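Local coordinates for uncharacterized peroxidase-related protein (PDB 2PFX), which is of unknown function but, as a peroxidase-related member of the AhpD-like carboxymuconolactone decarboxylase family, probably takes part in peroxide reduction, at residues A[56-61]-A[165-170]; A[66-71]-A[159-164]; A[73-78]-A[125-130]; A[86-91]-A[181-186]. One frame throughout, in Å; residues are numbered along the deposited sequence. Where two conformers were deposited one is given.

Contact 1 of 4, residues A[56-61]-A[165-170]; sequences AMYNDL and TGFFNM
The ring of Phe-167 carries the contact between Met-57, Tyr-58 and Leu-61 of helix 48-63 and helix 155-178. At its edge, near the ring plane, lies Tyr-58, with CD2 3.6 Å from CE2 of Phe-167; the two side chains cross at about a right angle. Also at the edge, and in plane, is CE2 of its own neighbour Phe-168. The Phe-168 ring in turn receives CD2 of Phe-167 over one face, 3.8 Å above the plane and offset toward the rim, while its CZ comes within 4.4 Å of CE2 of Tyr-58. The side chains of Met-57 (selenomethionine) and Phe-167 run antiparallel past each other, with SE of Met-57 3.6 Å from CD1 of Phe-167. This Met-aromatic contact is oblique, with SE 4.7 Å from the ring centroid and 66° off the normal. CG of Phe-167 stands anti to the backbone N (chi1 -175°), and the ring beyond it lies among the side chains of helix 48-63. In the conformer given, CD2 of Leu-61 lies 3.4 Å from CB of Phe-167. Met-57 also packs on Met-57, and Phe-167 on Met-170, of the second subunit. With the axes of the two segments 11.3 Å apart at closest approach and inclined by 145°, this is near-antiparallel helix packing bridged by large side chains, part of an all-helical AhpD-like fold and continuous with a subunit interface.

Contact 2 of 4, residues A[66-71]-A[159-164]; sequences SQLSKL and WDIANV
Asp-160 and Ile-161 of helix 155-178 receive Ser-66 and Leu-68 from the loop that leads into helix 70-84, a loop-on-helix contact of the all-helical fold. Ser-69 is the N-cap of that helix and, together with Glu-72, forms a capping box that ends the loop. Along helix 155-178, Trp-159 turns its ring toward Tyr-44 and Phe-46 of the second subunit. Asp-160 points to the loop: its OD2 accepts from water 1 at 2.8 Å, and this water accepts from Gln-67 N at 3.0 Å, so a bridge ties carboxylate to loop backbone. OD2 also forms a salt bridge with Arg-156, which probably steadies its charge; the very short approach of Ser-66 OG to OD2 is doubtful. Nearer the backbone, CB of Asp-160 lies 3.8 Å from Leu-68 CD1. Ile-161 crosses Leu-68 at about a right angle, CG1 being 3.7 Å from CD1, and its other neighbours include Met-126 and Phe-129. Asn-163 takes its OD1 to Tyr-44 OH of the second subunit, while its ND2 donates to Trp-159 O at 2.9 Å and 170°, approaching from the face of that carbonyl plane opposite to Asn-163 N.

Contact 3 of 4, residues A[73-78]-A[125-130]; sequences REMIAV and VMLDFA
A wholly apolar helix-to-helix contact joins Ile-76 and Met-75 of helix 70-84 to Met-126, Leu-127 and Ala-130 of helix 121-136, within the all-helical AhpD-like fold. The two segments run in roughly the same direction, their axes inclined by 39° and 9.7 Å apart at closest approach, and all five touching residues are buried. Ile-76 is the central side chain, and each of its branches has a different partner. CG1 stands anti to the carbonyl carbon (chi1 -74°); beyond it, CD1 comes 4.1 Å from CG of the selenomethionine Met-126, and the two side chains cross at about a right angle. The Met-126 chain bends at its last torsion, chi3 71°, which brings CE beside CG1 of Ile-76. CG2, anti to the backbone N, meets CB of Ala-130 at 4.1 Å. Ile-76 also touches Val-164 and Thr-165 of helix 155-178, so three helices meet at this side chain. An alanine here would probably open a gap where they meet, leaving Met-126 and Ala-130 without the carbons CD1, CG1 and CG2 against which they pack. Met-75, another selenomethionine, turns to Leu-106 and Leu-110 of helix 104-112 as well, linking a fourth helix to the group. The closest approach is made by one methyl of Leu-127: it reaches the opposing backbone, where Leu-127 CD2 lies 3.8 Å from Ile-76 CA and 3.7 Å from Met-75 O.

Contact 4 of 4, residues A[86-91]-A[181-186]; sequences CFYCLV and MPNAEY
Phe-87, Tyr-88 and Val-91 at the start of helix 87-101 pack tightly around Pro-182. The proline crosses Phe-87 at about a right angle, with CD 3.4 Å from CE2 of Phe-87, and its CB lies 3.7 Å from Val-91 CG1. Tyr-88 CD2 approaches Pro-182 N at 3.3 Å, while the carbonyl carbon of Met-181 sits at the Tyr-88 ring edge, in plane. The selenomethionine Met-181, in the conformer given, is bent at chi2 and chi3; its SE lies at the edge of the Phe-87 ring, a Met-aromatic contact, with CE near CE2 of Phe-87. Met-109 of a third subunit packs on Phe-87 and Met-181. An alanine in place of Phe-87 would probably leave Pro-182 and Met-181 facing a gap and deprive Met-109 of that subunit of its ring partner. Toward the partly exposed Tyr-186 the polar ends are joined through water rather than directly, though Val-91 CG1 lies 3.4 Å from Tyr-186 CB: water 2 bridges Tyr-88 OH and Tyr-186 OH, and water 3 donates to Val-91 O and weakly to Tyr-186 O. Tyr-88 OH also bonds to Val-40 N. Cys-86 is the N-cap, its SG weakly accepting from Cys-89 N. The contact thus holds the segment after helix 155-178 mainly by apolar packing, plus water bridges, against a CXXC helix start that, as in AhpD, is consistent with a redox-active cysteine pair.

In the fold
Contacts 1, 2 and 3 form one continuous block: contacts 2 and 3 have centres 9 Å apart, contacts 1 and 2 10 Å, and contacts 1 and 3 13 Å. Arg-73 of contact 3 helps join them, its NH1 probably hydrogen-bonded to Leu-61 O of contact 1. Contact 4 lies on the other side of the chain's centre from contacts 2 and 3, about 22 and 19 Å away between centres and 17 Å from contact 1, and touches contact 3 through Val-78 O and Leu-90. By analogy with AhpD the active site is probably at the Cys-86 and Cys-89 pair of contact 4, with Glu-74 of contact 3 hydrogen-bonded to His-93 and Phe-168 of contact 1 edge-to-face with it.

Contact 1 of 4, residues A[56-61]-A[165-170]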
# COMPACT_ATOMS: atom_id res chain seq x y z
N ALA A 56 -28.86 11.71 -15.90
CA ALA A 56 -28.79 11.20 -17.28
C ALA A 56 -27.74 10.11 -17.39
O ALA A 56 -27.89 9.09 -18.06
CB ALA A 56 -28.49 12.32 -18.25
N MSE A 57 -26.61 10.34 -16.71
CA MSE A 57 -25.53 9.37 -16.75
C MSE A 57 -25.89 8.14 -15.94
O MSE A 57 -25.71 7.03 -16.45
CB MSE A 57 -24.25 10.01 -16.22
CG MSE A 57 -23.11 9.02 -16.24
SE MSE A 57 -21.39 9.76 -15.90
CE MSE A 57 -21.33 10.72 -17.56
N TYR A 58 -26.39 8.31 -14.71
CA TYR A 58 -26.78 7.16 -13.91
C TYR A 58 -27.74 6.28 -14.72
O TYR A 58 -27.61 5.05 -14.75
CB TYR A 58 -27.43 7.56 -12.58
CG TYR A 58 -27.85 6.41 -11.70
CD1 TYR A 58 -29.01 5.65 -11.80
CD2 TYR A 58 -27.00 6.06 -10.65
CE1 TYR A 58 -29.35 4.62 -10.98
CE2 TYR A 58 -27.33 5.01 -9.81
CZ TYR A 58 -28.48 4.29 -9.96
OH TYR A 58 -28.82 3.25 -9.12
N ASN A 59 -28.78 6.87 -15.29
CA ASN A 59 -29.82 6.06 -15.93
C ASN A 59 -29.23 5.27 -17.10
O ASN A 59 -29.48 4.06 -17.24
CB ASN A 59 -31.00 6.94 -16.35
CG ASN A 59 -31.88 7.31 -15.16
OD1 ASN A 59 -31.98 6.55 -14.20
ND2 ASN A 59 -32.49 8.48 -15.22
N ASP A 60 -28.45 5.96 -17.91
CA ASP A 60 -27.91 5.29 -19.10
C ASP A 60 -27.09 4.09 -18.68
O ASP A 60 -27.27 2.98 -19.16
CB ASP A 60 -27.03 6.23 -19.91
CG ASP A 60 -26.40 5.48 -21.08
OD1 ASP A 60 -27.15 5.23 -22.03
OD2 ASP A 60 -25.21 5.16 -21.01
N LEU A 61 -26.20 4.33 -17.70
CA LEU A 61 -25.31 3.25 -17.29
C LEU A 61 -25.99 2.11 -16.56
O LEU A 61 -25.64 0.96 -16.80
CB LEU A 61 -24.27 3.89 -16.38
CG LEU A 61 -23.11 4.63 -17.02
CD1 LEU A 61 -23.36 6.01 -17.57
CD2 LEU A 61 -22.08 4.76 -15.89
N THR A 165 -18.01 0.72 -13.64
CA THR A 165 -16.94 0.72 -12.65
C THR A 165 -16.42 2.13 -12.40
O THR A 165 -16.34 2.61 -11.27
CB THR A 165 -15.76 -0.16 -13.13
OG1 THR A 165 -16.17 -1.54 -13.26
CG2 THR A 165 -14.63 -0.15 -12.12
N GLY A 166 -16.05 2.85 -13.46
CA GLY A 166 -15.57 4.22 -13.32
C GLY A 166 -16.59 5.13 -12.66
O GLY A 166 -16.21 5.94 -11.80
N PHE A 167 -17.85 4.98 -13.04
CA PHE A 167 -18.90 5.80 -12.44
C PHE A 167 -18.94 5.64 -10.93
O PHE A 167 -19.03 6.66 -10.26
CB PHE A 167 -20.25 5.48 -13.08
CG PHE A 167 -21.43 6.33 -12.65
CD1 PHE A 167 -21.54 7.67 -12.97
CD2 PHE A 167 -22.43 5.72 -11.90
CE1 PHE A 167 -22.65 8.38 -12.54
CE2 PHE A 167 -23.54 6.40 -11.49
CZ PHE A 167 -23.64 7.73 -11.84
N PHE A 168 -18.86 4.42 -10.37
CA PHE A 168 -18.92 4.31 -8.92
C PHE A 168 -17.63 4.77 -8.28
O PHE A 168 -17.63 5.13 -7.10
CB PHE A 168 -19.32 2.88 -8.47
CG PHE A 168 -20.83 2.85 -8.75
CD1 PHE A 168 -21.71 3.44 -7.85
CD2 PHE A 168 -21.30 2.29 -9.92
CE1 PHE A 168 -23.07 3.46 -8.13
CE2 PHE A 168 -22.67 2.28 -10.20
CZ PHE A 168 -23.54 2.86 -9.29
N ASN A 169 -16.54 4.76 -9.05
CA ASN A 169 -15.32 5.36 -8.50
C ASN A 169 -15.49 6.89 -8.37
O ASN A 169 -14.79 7.57 -7.59
CB ASN A 169 -14.12 5.01 -9.39
CG ASN A 169 -13.52 3.69 -8.89
OD1 ASN A 169 -12.81 3.70 -7.89
ND2 ASN A 169 -13.83 2.60 -9.55
N MSE A 170 -16.41 7.45 -9.13
CA MSE A 170 -16.75 8.87 -9.01
C MSE A 170 -17.70 9.03 -7.81
O MSE A 170 -17.43 9.77 -6.88
CB MSE A 170 -17.39 9.49 -10.23
CG MSE A 170 -18.05 10.86 -10.02
SE MSE A 170 -18.76 11.55 -11.69
CE MSE A 170 -20.37 10.53 -11.49

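Contact 2 of 4, residues A[66-71]-A[159-164]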
# COMPACT_ATOMS: atom_id res chain seq x y z
N SER A 66 -27.86 -2.67 -22.37
CA SER A 66 -26.60 -3.32 -22.16
C SER A 66 -26.82 -4.82 -22.12
O SER A 66 -27.90 -5.27 -21.74
CB SER A 66 -26.05 -2.91 -20.80
OG SER A 66 -24.65 -3.03 -20.68
N GLN A 67 -25.82 -5.61 -22.48
CA GLN A 67 -26.04 -7.06 -22.32
C GLN A 67 -25.59 -7.52 -20.94
O GLN A 67 -25.68 -8.67 -20.52
CB GLN A 67 -25.43 -7.84 -23.48
CG GLN A 67 -26.23 -7.70 -24.78
CD GLN A 67 -27.33 -8.73 -25.01
OE1 GLN A 67 -27.25 -9.85 -24.50
NE2 GLN A 67 -28.34 -8.34 -25.76
N LEU A 68 -25.16 -6.58 -20.12
CA LEU A 68 -24.99 -6.73 -18.69
C LEU A 68 -26.36 -6.60 -18.05
O LEU A 68 -27.07 -5.63 -18.33
CB LEU A 68 -24.10 -5.65 -18.09
CG LEU A 68 -22.68 -5.48 -18.61
CD1 LEU A 68 -21.93 -4.45 -17.76
CD2 LEU A 68 -21.94 -6.80 -18.60
N SER A 69 -26.80 -7.53 -17.22
CA SER A 69 -28.10 -7.32 -16.59
C SER A 69 -28.11 -6.11 -15.66
O SER A 69 -27.05 -5.59 -15.29
CB SER A 69 -28.50 -8.57 -15.81
OG SER A 69 -27.61 -8.84 -14.74
N LYS A 70 -29.32 -5.70 -15.27
CA LYS A 70 -29.38 -4.68 -14.23
C LYS A 70 -28.64 -5.12 -12.97
O LYS A 70 -27.88 -4.34 -12.41
CB LYS A 70 -30.84 -4.33 -13.91
CG LYS A 70 -31.43 -3.49 -15.03
CD LYS A 70 -32.85 -3.05 -14.77
CE LYS A 70 -33.78 -3.41 -15.92
NZ LYS A 70 -33.34 -2.80 -17.21
N LEU A 71 -28.88 -6.36 -12.55
CA LEU A 71 -28.27 -6.95 -11.36
C LEU A 71 -26.76 -6.94 -11.49
O LEU A 71 -26.05 -6.53 -10.57
CB LEU A 71 -28.79 -8.37 -11.15
CG LEU A 71 -28.09 -9.24 -10.09
CD1 LEU A 71 -28.07 -8.56 -8.74
CD2 LEU A 71 -28.77 -10.61 -10.05
N TRP A 159 -16.67 -2.20 -22.48
CA TRP A 159 -16.89 -0.76 -22.36
C TRP A 159 -17.90 -0.42 -21.26
O TRP A 159 -17.74 0.48 -20.43
CB TRP A 159 -17.39 -0.17 -23.67
CG TRP A 159 -17.70 1.29 -23.59
CD1 TRP A 159 -18.90 1.89 -23.41
CD2 TRP A 159 -16.73 2.35 -23.69
NE1 TRP A 159 -18.76 3.27 -23.40
CE2 TRP A 159 -17.42 3.56 -23.57
CE3 TRP A 159 -15.34 2.38 -23.87
CZ2 TRP A 159 -16.78 4.80 -23.62
CZ3 TRP A 159 -14.69 3.60 -23.93
CH2 TRP A 159 -15.43 4.79 -23.80
N ASP A 160 -19.01 -1.17 -21.25
CA ASP A 160 -20.00 -1.01 -20.20
C ASP A 160 -19.45 -1.35 -18.83
O ASP A 160 -19.75 -0.66 -17.85
CB ASP A 160 -21.20 -1.89 -20.51
CG ASP A 160 -22.06 -1.42 -21.67
OD1 ASP A 160 -21.70 -0.34 -22.21
OD2 ASP A 160 -23.05 -2.11 -22.04
N ILE A 161 -18.65 -2.41 -18.70
CA ILE A 161 -18.11 -2.73 -17.38
C ILE A 161 -17.21 -1.62 -16.89
O ILE A 161 -17.22 -1.17 -15.73
CB ILE A 161 -17.37 -4.08 -17.40
CG1 ILE A 161 -18.29 -5.30 -17.61
CG2 ILE A 161 -16.57 -4.27 -16.13
CD1 ILE A 161 -17.54 -6.49 -18.16
N ALA A 162 -16.39 -1.11 -17.81
CA ALA A 162 -15.48 -0.01 -17.49
C ALA A 162 -16.26 1.23 -17.09
O ALA A 162 -15.86 1.93 -16.15
CB ALA A 162 -14.57 0.28 -18.67
N ASN A 163 -17.35 1.54 -17.77
CA ASN A 163 -18.03 2.80 -17.43
C ASN A 163 -18.79 2.69 -16.12
O ASN A 163 -18.77 3.63 -15.32
CB ASN A 163 -18.93 3.24 -18.58
CG ASN A 163 -18.12 4.06 -19.58
OD1 ASN A 163 -18.17 5.29 -19.54
ND2 ASN A 163 -17.39 3.38 -20.44
N VAL A 164 -19.44 1.55 -15.89
CA VAL A 164 -20.13 1.37 -14.62
C VAL A 164 -19.10 1.44 -13.49
O VAL A 164 -19.31 2.15 -12.52
CB VAL A 164 -20.91 0.06 -14.58
CG1 VAL A 164 -21.44 -0.24 -13.19
CG2 VAL A 164 -22.03 0.15 -15.60
O HOH W 1 -23.40 -4.34 -23.63

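Contact 3 of 4, residues A[73-78]-A[125-130]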
# COMPACT_ATOMS: atom_id res chain seq x y z
N ARG A 73 -24.86 -5.00 -13.10
CA ARG A 73 -24.31 -3.64 -12.95
C ARG A 73 -24.38 -3.22 -11.49
O ARG A 73 -23.46 -2.56 -11.01
CB ARG A 73 -25.05 -2.72 -13.91
CG ARG A 73 -24.70 -3.03 -15.36
CD ARG A 73 -25.49 -2.16 -16.31
NE ARG A 73 -26.69 -2.84 -16.74
CZ ARG A 73 -27.65 -2.35 -17.53
NH1 ARG A 73 -27.59 -1.12 -18.00
NH2 ARG A 73 -28.68 -3.12 -17.85
N GLU A 74 -25.43 -3.64 -10.81
CA GLU A 74 -25.51 -3.36 -9.37
C GLU A 74 -24.43 -4.13 -8.61
O GLU A 74 -23.92 -3.63 -7.61
CB GLU A 74 -26.88 -3.73 -8.82
CG GLU A 74 -27.99 -2.75 -9.11
CD GLU A 74 -27.78 -1.35 -8.56
OE1 GLU A 74 -26.81 -1.13 -7.80
OE2 GLU A 74 -28.62 -0.48 -8.90
N MSE A 75 -24.10 -5.33 -9.07
CA MSE A 75 -23.04 -6.11 -8.42
C MSE A 75 -21.70 -5.40 -8.55
O MSE A 75 -20.88 -5.36 -7.65
CB MSE A 75 -23.02 -7.52 -9.05
CG MSE A 75 -24.23 -8.34 -8.63
SE MSE A 75 -24.28 -9.98 -9.69
CE MSE A 75 -23.08 -10.83 -8.47
N ILE A 76 -21.46 -4.81 -9.71
CA ILE A 76 -20.23 -4.09 -9.95
C ILE A 76 -20.19 -2.92 -8.98
O ILE A 76 -19.19 -2.64 -8.33
CB ILE A 76 -20.13 -3.58 -11.39
CG1 ILE A 76 -19.82 -4.67 -12.43
CG2 ILE A 76 -19.10 -2.48 -11.53
CD1 ILE A 76 -20.04 -4.22 -13.87
N ALA A 77 -21.34 -2.26 -8.90
CA ALA A 77 -21.40 -1.08 -8.03
C ALA A 77 -20.98 -1.37 -6.60
O ALA A 77 -20.23 -0.62 -5.97
CB ALA A 77 -22.82 -0.53 -8.05
N VAL A 78 -21.50 -2.46 -6.08
CA VAL A 78 -21.21 -2.84 -4.69
C VAL A 78 -19.78 -3.27 -4.48
O VAL A 78 -19.16 -2.99 -3.47
CB VAL A 78 -22.15 -3.98 -4.23
CG1 VAL A 78 -21.79 -4.45 -2.83
CG2 VAL A 78 -23.58 -3.49 -4.28
N VAL A 125 -15.24 -12.95 -13.21
CA VAL A 125 -14.18 -12.18 -13.87
C VAL A 125 -14.62 -10.74 -14.12
O VAL A 125 -13.80 -9.82 -14.12
CB VAL A 125 -13.69 -12.85 -15.16
CG1 VAL A 125 -13.19 -14.26 -14.79
CG2 VAL A 125 -14.74 -12.93 -16.25
N MSE A 126 -15.91 -10.54 -14.31
CA MSE A 126 -16.47 -9.20 -14.40
C MSE A 126 -16.12 -8.39 -13.15
O MSE A 126 -15.62 -7.26 -13.22
CB MSE A 126 -17.97 -9.32 -14.60
CG MSE A 126 -18.70 -7.99 -14.71
SE MSE A 126 -20.60 -8.22 -14.69
CE MSE A 126 -20.71 -8.69 -12.84
N LEU A 127 -16.36 -8.98 -11.99
CA LEU A 127 -16.01 -8.31 -10.74
C LEU A 127 -14.52 -8.18 -10.48
O LEU A 127 -14.07 -7.19 -9.90
CB LEU A 127 -16.70 -9.01 -9.56
CG LEU A 127 -18.23 -9.03 -9.63
CD1 LEU A 127 -18.82 -9.78 -8.45
CD2 LEU A 127 -18.82 -7.62 -9.69
N ASP A 128 -13.71 -9.15 -10.87
CA ASP A 128 -12.27 -9.06 -10.72
C ASP A 128 -11.69 -7.90 -11.53
O ASP A 128 -10.76 -7.20 -11.10
CB ASP A 128 -11.63 -10.36 -11.19
CG ASP A 128 -11.76 -11.55 -10.27
OD1 ASP A 128 -12.15 -11.38 -9.09
OD2 ASP A 128 -11.45 -12.65 -10.77
N PHE A 129 -12.22 -7.70 -12.74
CA PHE A 129 -11.82 -6.59 -13.60
C PHE A 129 -12.19 -5.24 -12.98
O PHE A 129 -11.41 -4.30 -12.95
CB PHE A 129 -12.48 -6.79 -14.97
CG PHE A 129 -11.97 -5.88 -16.09
CD1 PHE A 129 -10.88 -6.24 -16.87
CD2 PHE A 129 -12.57 -4.66 -16.37
CE1 PHE A 129 -10.44 -5.42 -17.89
CE2 PHE A 129 -12.12 -3.82 -17.36
CZ PHE A 129 -11.03 -4.20 -18.11
N ALA A 130 -13.41 -5.16 -12.48
CA ALA A 130 -13.86 -3.94 -11.80
C ALA A 130 -12.95 -3.64 -10.62
O ALA A 130 -12.57 -2.48 -10.42
CB ALA A 130 -15.31 -4.06 -11.38

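Contact 4 of 4, residues A[86-91]-A[181-186]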
# COMPACT_ATOMS: atom_id res chain seq x y z
N CYS A 86 -17.30 3.02 0.76
CA CYS A 86 -18.32 4.03 0.64
C CYS A 86 -19.63 3.63 1.29
O CYS A 86 -20.42 2.87 0.74
CB CYS A 86 -18.57 4.33 -0.85
SG CYS A 86 -19.72 5.76 -0.93
N PHE A 87 -19.89 4.15 2.48
CA PHE A 87 -21.12 3.88 3.22
C PHE A 87 -22.39 4.12 2.42
O PHE A 87 -23.26 3.24 2.42
CB PHE A 87 -21.15 4.73 4.51
CG PHE A 87 -22.33 4.45 5.42
CD1 PHE A 87 -22.63 3.21 5.95
CD2 PHE A 87 -23.19 5.50 5.73
CE1 PHE A 87 -23.74 3.01 6.73
CE2 PHE A 87 -24.29 5.30 6.53
CZ PHE A 87 -24.59 4.05 7.05
N TYR A 88 -22.54 5.29 1.79
CA TYR A 88 -23.76 5.63 1.07
C TYR A 88 -24.06 4.50 0.07
O TYR A 88 -25.18 3.98 -0.04
CB TYR A 88 -23.70 7.00 0.34
CG TYR A 88 -24.99 7.29 -0.40
CD1 TYR A 88 -25.30 6.89 -1.70
CD2 TYR A 88 -25.98 8.04 0.24
CE1 TYR A 88 -26.47 7.18 -2.32
CE2 TYR A 88 -27.18 8.33 -0.37
CZ TYR A 88 -27.43 7.90 -1.65
OH TYR A 88 -28.60 8.18 -2.31
N CYS A 89 -23.06 4.25 -0.75
CA CYS A 89 -23.26 3.44 -1.95
C CYS A 89 -23.39 1.98 -1.53
O CYS A 89 -24.13 1.23 -2.16
CB CYS A 89 -22.09 3.68 -2.91
SG CYS A 89 -22.00 5.39 -3.53
N LEU A 90 -22.69 1.59 -0.46
CA LEU A 90 -22.78 0.21 0.00
C LEU A 90 -24.19 -0.08 0.49
O LEU A 90 -24.74 -1.16 0.28
CB LEU A 90 -21.74 -0.09 1.07
CG LEU A 90 -20.32 -0.39 0.57
CD1 LEU A 90 -19.28 -0.26 1.66
CD2 LEU A 90 -20.31 -1.78 -0.07
N VAL A 91 -24.77 0.93 1.13
CA VAL A 91 -26.14 0.79 1.61
C VAL A 91 -27.15 0.81 0.47
O VAL A 91 -28.03 -0.06 0.41
CB VAL A 91 -26.47 1.92 2.61
CG1 VAL A 91 -27.96 1.90 2.93
CG2 VAL A 91 -25.58 1.76 3.84
N MSE A 181 -25.32 10.88 3.28
CA MSE A 181 -25.92 9.83 4.11
C MSE A 181 -27.00 9.06 3.38
O MSE A 181 -27.90 9.64 2.78
CB MSE A 181 -26.50 10.51 5.35
CG MSE A 181 -25.45 10.85 6.39
SE MSE A 181 -24.47 9.34 7.06
CE MSE A 181 -26.04 8.62 7.95
N PRO A 182 -26.94 7.73 3.42
CA PRO A 182 -28.04 6.97 2.79
C PRO A 182 -29.35 7.03 3.56
O PRO A 182 -29.45 7.12 4.79
CB PRO A 182 -27.44 5.57 2.75
CG PRO A 182 -26.57 5.53 3.97
CD PRO A 182 -25.90 6.88 4.02
N ASN A 183 -30.46 6.99 2.80
CA ASN A 183 -31.80 7.01 3.35
C ASN A 183 -31.97 5.86 4.32
O ASN A 183 -31.63 4.71 4.06
CB ASN A 183 -32.88 6.89 2.26
CG ASN A 183 -32.79 7.96 1.19
OD1 ASN A 183 -31.79 7.98 0.48
ND2 ASN A 183 -33.82 8.81 1.08
N ALA A 184 -32.53 6.17 5.47
CA ALA A 184 -32.61 5.15 6.52
C ALA A 184 -33.40 3.93 6.08
O ALA A 184 -33.16 2.84 6.60
CB ALA A 184 -33.21 5.78 7.77
N GLU A 185 -34.29 4.11 5.12
CA GLU A 185 -35.17 3.03 4.70
C GLU A 185 -34.41 1.88 4.07
O GLU A 185 -34.87 0.75 4.14
CB GLU A 185 -36.21 3.51 3.67
CG GLU A 185 -37.22 4.47 4.27
CD GLU A 185 -36.90 5.92 3.93
OE1 GLU A 185 -35.77 6.35 4.25
OE2 GLU A 185 -37.75 6.61 3.34
N TYR A 186 -33.27 2.18 3.45
CA TYR A 186 -32.56 1.10 2.75
C TYR A 186 -32.17 -0.08 3.61
O TYR A 186 -32.15 -1.23 3.16
CB TYR A 186 -31.28 1.68 2.18
CG TYR A 186 -31.39 2.44 0.87
CD1 TYR A 186 -31.97 1.92 -0.27
CD2 TYR A 186 -30.88 3.75 0.78
CE1 TYR A 186 -32.05 2.64 -1.45
CE2 TYR A 186 -30.96 4.46 -0.40
CZ TYR A 186 -31.55 3.91 -1.52
OH TYR A 186 -31.61 4.68 -2.67
O HOH W 2 -29.54 6.25 -3.63
O HOH W 3 -28.82 -1.76 2.56